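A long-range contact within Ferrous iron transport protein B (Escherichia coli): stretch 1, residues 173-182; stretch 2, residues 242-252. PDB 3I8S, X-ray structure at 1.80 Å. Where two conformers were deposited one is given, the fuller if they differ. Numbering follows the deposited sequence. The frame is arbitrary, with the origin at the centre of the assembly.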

# COMPACT_ATOMS: atom_id res chain seq x y z
N GLU A 173 -5.53 -13.92 -5.83
CA GLU A 173 -4.50 -13.85 -6.83
C GLU A 173 -4.34 -12.39 -7.11
O GLU A 173 -5.32 -11.72 -7.46
CB GLU A 173 -4.90 -14.51 -8.13
CG GLU A 173 -3.76 -14.49 -9.15
CD GLU A 173 -2.97 -15.79 -9.18
OE1 GLU A 173 -1.85 -15.80 -9.74
OE2 GLU A 173 -3.51 -16.80 -8.67
N LEU A 174 -3.13 -11.87 -7.00
CA LEU A 174 -2.90 -10.49 -7.38
C LEU A 174 -1.96 -10.49 -8.57
O LEU A 174 -2.31 -10.91 -9.67
CB LEU A 174 -2.35 -9.68 -6.20
CG LEU A 174 -3.29 -9.42 -5.03
CD1 LEU A 174 -2.48 -9.01 -3.80
CD2 LEU A 174 -4.34 -8.38 -5.41
N VAL A 175 -0.72 -10.05 -8.37
CA VAL A 175 0.18 -9.95 -9.49
C VAL A 175 0.65 -11.34 -9.85
O VAL A 175 0.96 -12.16 -8.97
CB VAL A 175 1.35 -8.99 -9.19
CG1 VAL A 175 2.27 -8.89 -10.40
CG2 VAL A 175 0.79 -7.62 -8.83
N HIS A 176 0.68 -11.63 -11.14
CA HIS A 176 1.11 -12.93 -11.62
C HIS A 176 2.49 -12.83 -12.23
O HIS A 176 2.65 -12.68 -13.44
CB HIS A 176 0.12 -13.53 -12.63
CG HIS A 176 0.32 -15.00 -12.83
ND1 HIS A 176 -0.28 -15.95 -12.03
CD2 HIS A 176 1.10 -15.68 -13.70
CE1 HIS A 176 0.11 -17.15 -12.41
NE2 HIS A 176 0.94 -17.02 -13.42
N TYR A 177 3.50 -12.93 -11.37
CA TYR A 177 4.88 -12.86 -11.81
C TYR A 177 5.34 -14.15 -12.46
O TYR A 177 4.92 -15.25 -12.06
CB TYR A 177 5.81 -12.60 -10.63
CG TYR A 177 5.56 -11.32 -9.89
CD1 TYR A 177 4.92 -11.32 -8.66
CD2 TYR A 177 5.94 -10.10 -10.44
CE1 TYR A 177 4.71 -10.11 -7.97
CE2 TYR A 177 5.75 -8.91 -9.76
CZ TYR A 177 5.13 -8.94 -8.52
OH TYR A 177 4.96 -7.76 -7.89
N ALA A 178 6.23 -14.00 -13.45
CA ALA A 178 6.89 -15.15 -14.12
C ALA A 178 7.58 -16.03 -13.08
O ALA A 178 8.18 -15.50 -12.12
CB ALA A 178 7.89 -14.65 -15.19
N GLN A 179 7.46 -17.35 -13.22
CA GLN A 179 7.96 -18.28 -12.17
C GLN A 179 9.47 -18.10 -11.86
O GLN A 179 9.87 -18.21 -10.69
CB GLN A 179 7.68 -19.74 -12.50
CG GLN A 179 7.89 -20.70 -11.30
CD GLN A 179 6.95 -20.42 -10.15
OE1 GLN A 179 5.74 -20.35 -10.34
NE2 GLN A 179 7.50 -20.21 -8.94
N PRO A 180 10.31 -17.83 -12.87
CA PRO A 180 11.72 -17.64 -12.46
C PRO A 180 11.90 -16.46 -11.48
O PRO A 180 12.71 -16.55 -10.56
CB PRO A 180 12.44 -17.41 -13.80
CG PRO A 180 11.58 -18.02 -14.80
CD PRO A 180 10.18 -17.74 -14.33
N LEU A 181 11.13 -15.37 -11.65
CA LEU A 181 11.21 -14.23 -10.76
C LEU A 181 10.86 -14.66 -9.34
O LEU A 181 11.56 -14.30 -8.39
CB LEU A 181 10.30 -13.08 -11.22
CG LEU A 181 10.64 -12.47 -12.60
CD1 LEU A 181 9.52 -11.55 -13.16
CD2 LEU A 181 11.97 -11.71 -12.53
N LEU A 182 9.77 -15.42 -9.21
CA LEU A 182 9.32 -15.90 -7.91
C LEU A 182 10.36 -16.82 -7.28
O LEU A 182 10.63 -16.70 -6.09
CB LEU A 182 8.01 -16.64 -8.04
CG LEU A 182 6.79 -15.78 -8.42
CD1 LEU A 182 5.63 -16.75 -8.55
CD2 LEU A 182 6.50 -14.67 -7.39
N LEU A 242 11.92 -5.25 -15.90
CA LEU A 242 10.74 -4.78 -16.60
C LEU A 242 9.60 -5.79 -16.54
O LEU A 242 8.43 -5.40 -16.54
CB LEU A 242 11.09 -4.51 -18.05
CG LEU A 242 10.09 -3.86 -19.00
CD1 LEU A 242 9.33 -2.76 -18.31
CD2 LEU A 242 10.83 -3.33 -20.23
N HIS A 243 9.93 -7.09 -16.50
CA HIS A 243 8.87 -8.10 -16.31
C HIS A 243 8.16 -7.97 -14.97
O HIS A 243 6.96 -8.23 -14.87
CB HIS A 243 9.42 -9.52 -16.44
CG HIS A 243 9.68 -9.95 -17.85
ND1 HIS A 243 8.77 -10.69 -18.58
CD2 HIS A 243 10.74 -9.76 -18.65
CE1 HIS A 243 9.28 -10.94 -19.78
NE2 HIS A 243 10.47 -10.38 -19.84
N ILE A 244 8.91 -7.62 -13.92
CA ILE A 244 8.34 -7.37 -12.58
C ILE A 244 7.33 -6.23 -12.71
O ILE A 244 6.18 -6.38 -12.35
CB ILE A 244 9.41 -7.04 -11.53
CG1 ILE A 244 10.36 -8.21 -11.32
CG2 ILE A 244 8.78 -6.68 -10.15
CD1 ILE A 244 11.62 -7.86 -10.45
N ALA A 245 7.77 -5.11 -13.27
CA ALA A 245 6.90 -3.92 -13.41
C ALA A 245 5.69 -4.21 -14.28
O ALA A 245 4.57 -3.83 -13.92
CB ALA A 245 7.70 -2.72 -13.94
N ASP A 246 5.91 -4.92 -15.40
CA ASP A 246 4.86 -5.18 -16.38
C ASP A 246 3.78 -6.09 -15.76
O ASP A 246 2.59 -5.86 -15.96
CB ASP A 246 5.45 -5.80 -17.67
CG ASP A 246 6.01 -4.74 -18.66
OD1 ASP A 246 5.67 -3.54 -18.54
OD2 ASP A 246 6.79 -5.11 -19.57
N ALA A 247 4.19 -7.08 -14.97
CA ALA A 247 3.23 -7.95 -14.25
C ALA A 247 2.30 -7.08 -13.38
O ALA A 247 1.08 -7.27 -13.37
CB ALA A 247 3.94 -8.99 -13.38
N ARG A 248 2.87 -6.10 -12.68
CA ARG A 248 2.08 -5.21 -11.82
C ARG A 248 1.09 -4.39 -12.61
O ARG A 248 -0.10 -4.38 -12.29
CB ARG A 248 2.98 -4.30 -10.97
CG ARG A 248 3.75 -5.09 -9.97
CD ARG A 248 4.90 -4.28 -9.33
NE ARG A 248 5.64 -5.13 -8.41
CZ ARG A 248 6.79 -4.75 -7.84
NH1 ARG A 248 7.29 -3.56 -8.10
NH2 ARG A 248 7.40 -5.57 -7.01
N TYR A 249 1.55 -3.75 -13.67
CA TYR A 249 0.65 -2.96 -14.47
C TYR A 249 -0.43 -3.81 -15.17
O TYR A 249 -1.59 -3.39 -15.28
CB TYR A 249 1.46 -2.08 -15.42
CG TYR A 249 2.20 -0.94 -14.65
CD1 TYR A 249 1.48 0.08 -14.03
CD2 TYR A 249 3.58 -0.92 -14.54
CE1 TYR A 249 2.13 1.13 -13.34
CE2 TYR A 249 4.25 0.13 -13.86
CZ TYR A 249 3.52 1.16 -13.26
OH TYR A 249 4.17 2.20 -12.56
N GLN A 250 -0.07 -5.02 -15.60
CA GLN A 250 -1.05 -5.93 -16.22
C GLN A 250 -2.18 -6.22 -15.24
O GLN A 250 -3.38 -6.21 -15.58
CB GLN A 250 -0.41 -7.28 -16.60
CG GLN A 250 -1.41 -8.22 -17.31
CD GLN A 250 -0.97 -9.69 -17.37
OE1 GLN A 250 -1.43 -10.45 -18.22
NE2 GLN A 250 -0.13 -10.08 -16.44
N CYS A 251 -1.79 -6.52 -14.01
CA CYS A 251 -2.72 -6.83 -12.95
C CYS A 251 -3.72 -5.68 -12.72
O CYS A 251 -4.95 -5.88 -12.68
CB CYS A 251 -1.94 -7.12 -11.68
SG CYS A 251 -3.02 -7.39 -10.28
N ILE A 252 -3.16 -4.48 -12.59
CA ILE A 252 -3.92 -3.25 -12.36
C ILE A 252 -4.88 -2.99 -13.50
O ILE A 252 -6.04 -2.69 -13.30
CB ILE A 252 -2.97 -2.01 -12.27
CG1 ILE A 252 -2.16 -2.02 -10.98
CG2 ILE A 252 -3.74 -0.71 -12.43
CD1 ILE A 252 -2.87 -2.57 -9.77
O HOH W 1 -0.06 -9.78 -13.34
O HOH W 2 1.72 -11.83 -15.58
O HOH W 3 6.47 -11.41 -14.79

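Residues 242-252 lie within a single continuous helix, held by i to i+4 hydrogen bonds such as Ala-247 N to His-243 O (3.0 Å) and Cys-251 N to Ala-247 O (3.0 Å). Against it runs an irregular segment, residues 173-178, which passes into a helix at Gln-179 with Ala-178 in the N-cap position. The two chains run in opposite senses: Val-175 lies nearest Cys-251 (CA to CA 5.5 Å), and Tyr-177 nearest Ala-247 (CA to CA 5.7 Å). At this close approach the helix presents two small side chains: Ala-247 and Cys-251, one turn apart, both direct their CA-to-CB bonds toward the loop.

No direct backbone-to-backbone hydrogen bond joins the stretches; water links them instead. Water 1 accepts from His-176 N (3.0 Å) and donates to Ala-247 O (2.8 Å), while water 3 accepts from Ala-178 N (2.9 Å) and donates to His-243 O (3.2 Å). Each thus links a loop amide to a helix carbonyl that already accepts a hydrogen bond within the helix. Water 2 donates to His-176 O (2.5 Å) and accepts a weak bond from Gln-250 NE2 (2.7 Å), bringing the side chain of Gln-250 into the solvent bridge.

Ala-247 is a focus of the apolar packing. Its CB meets Val-175 CG1 at 3.4 Å, a tight contact, and Tyr-177 CD2 at 3.7 Å. Val-175 also reaches Cys-251, with CG2 4.0 Å from CB, while Cys-251 SG lies 3.6 Å from Leu-174 O. Further toward the start of the helical stretch, Leu-181 CD1 packs against Ile-244 CG1 and His-243 CB, both at 3.9 Å, so the new helix of stretch 1 joins the hydrophobic contact.

Tyr-177 combines packing with polar chemistry. Its CE2 lies 3.8 Å from Ile-244 CG2, and its side chain, although it leaves the backbone sideways, brings its end nearer the helix. There the extended side chain of Arg-248 meets it: NE donates to Tyr-177 OH at 2.8 Å with a nearly linear angle of 169°, and NH2 adds a weak bond to Tyr-177 OH at 3.4 Å and 131°. The hydroxyl lies near the guanidinium plane, where the N-H bonds point, allowing one oxygen to accept from both nitrogens. Both residues are buried, and the pairing gives Arg-248 NE a partner; Tyr-177 OH and Arg-248 NH2 also bond elsewhere in the structure.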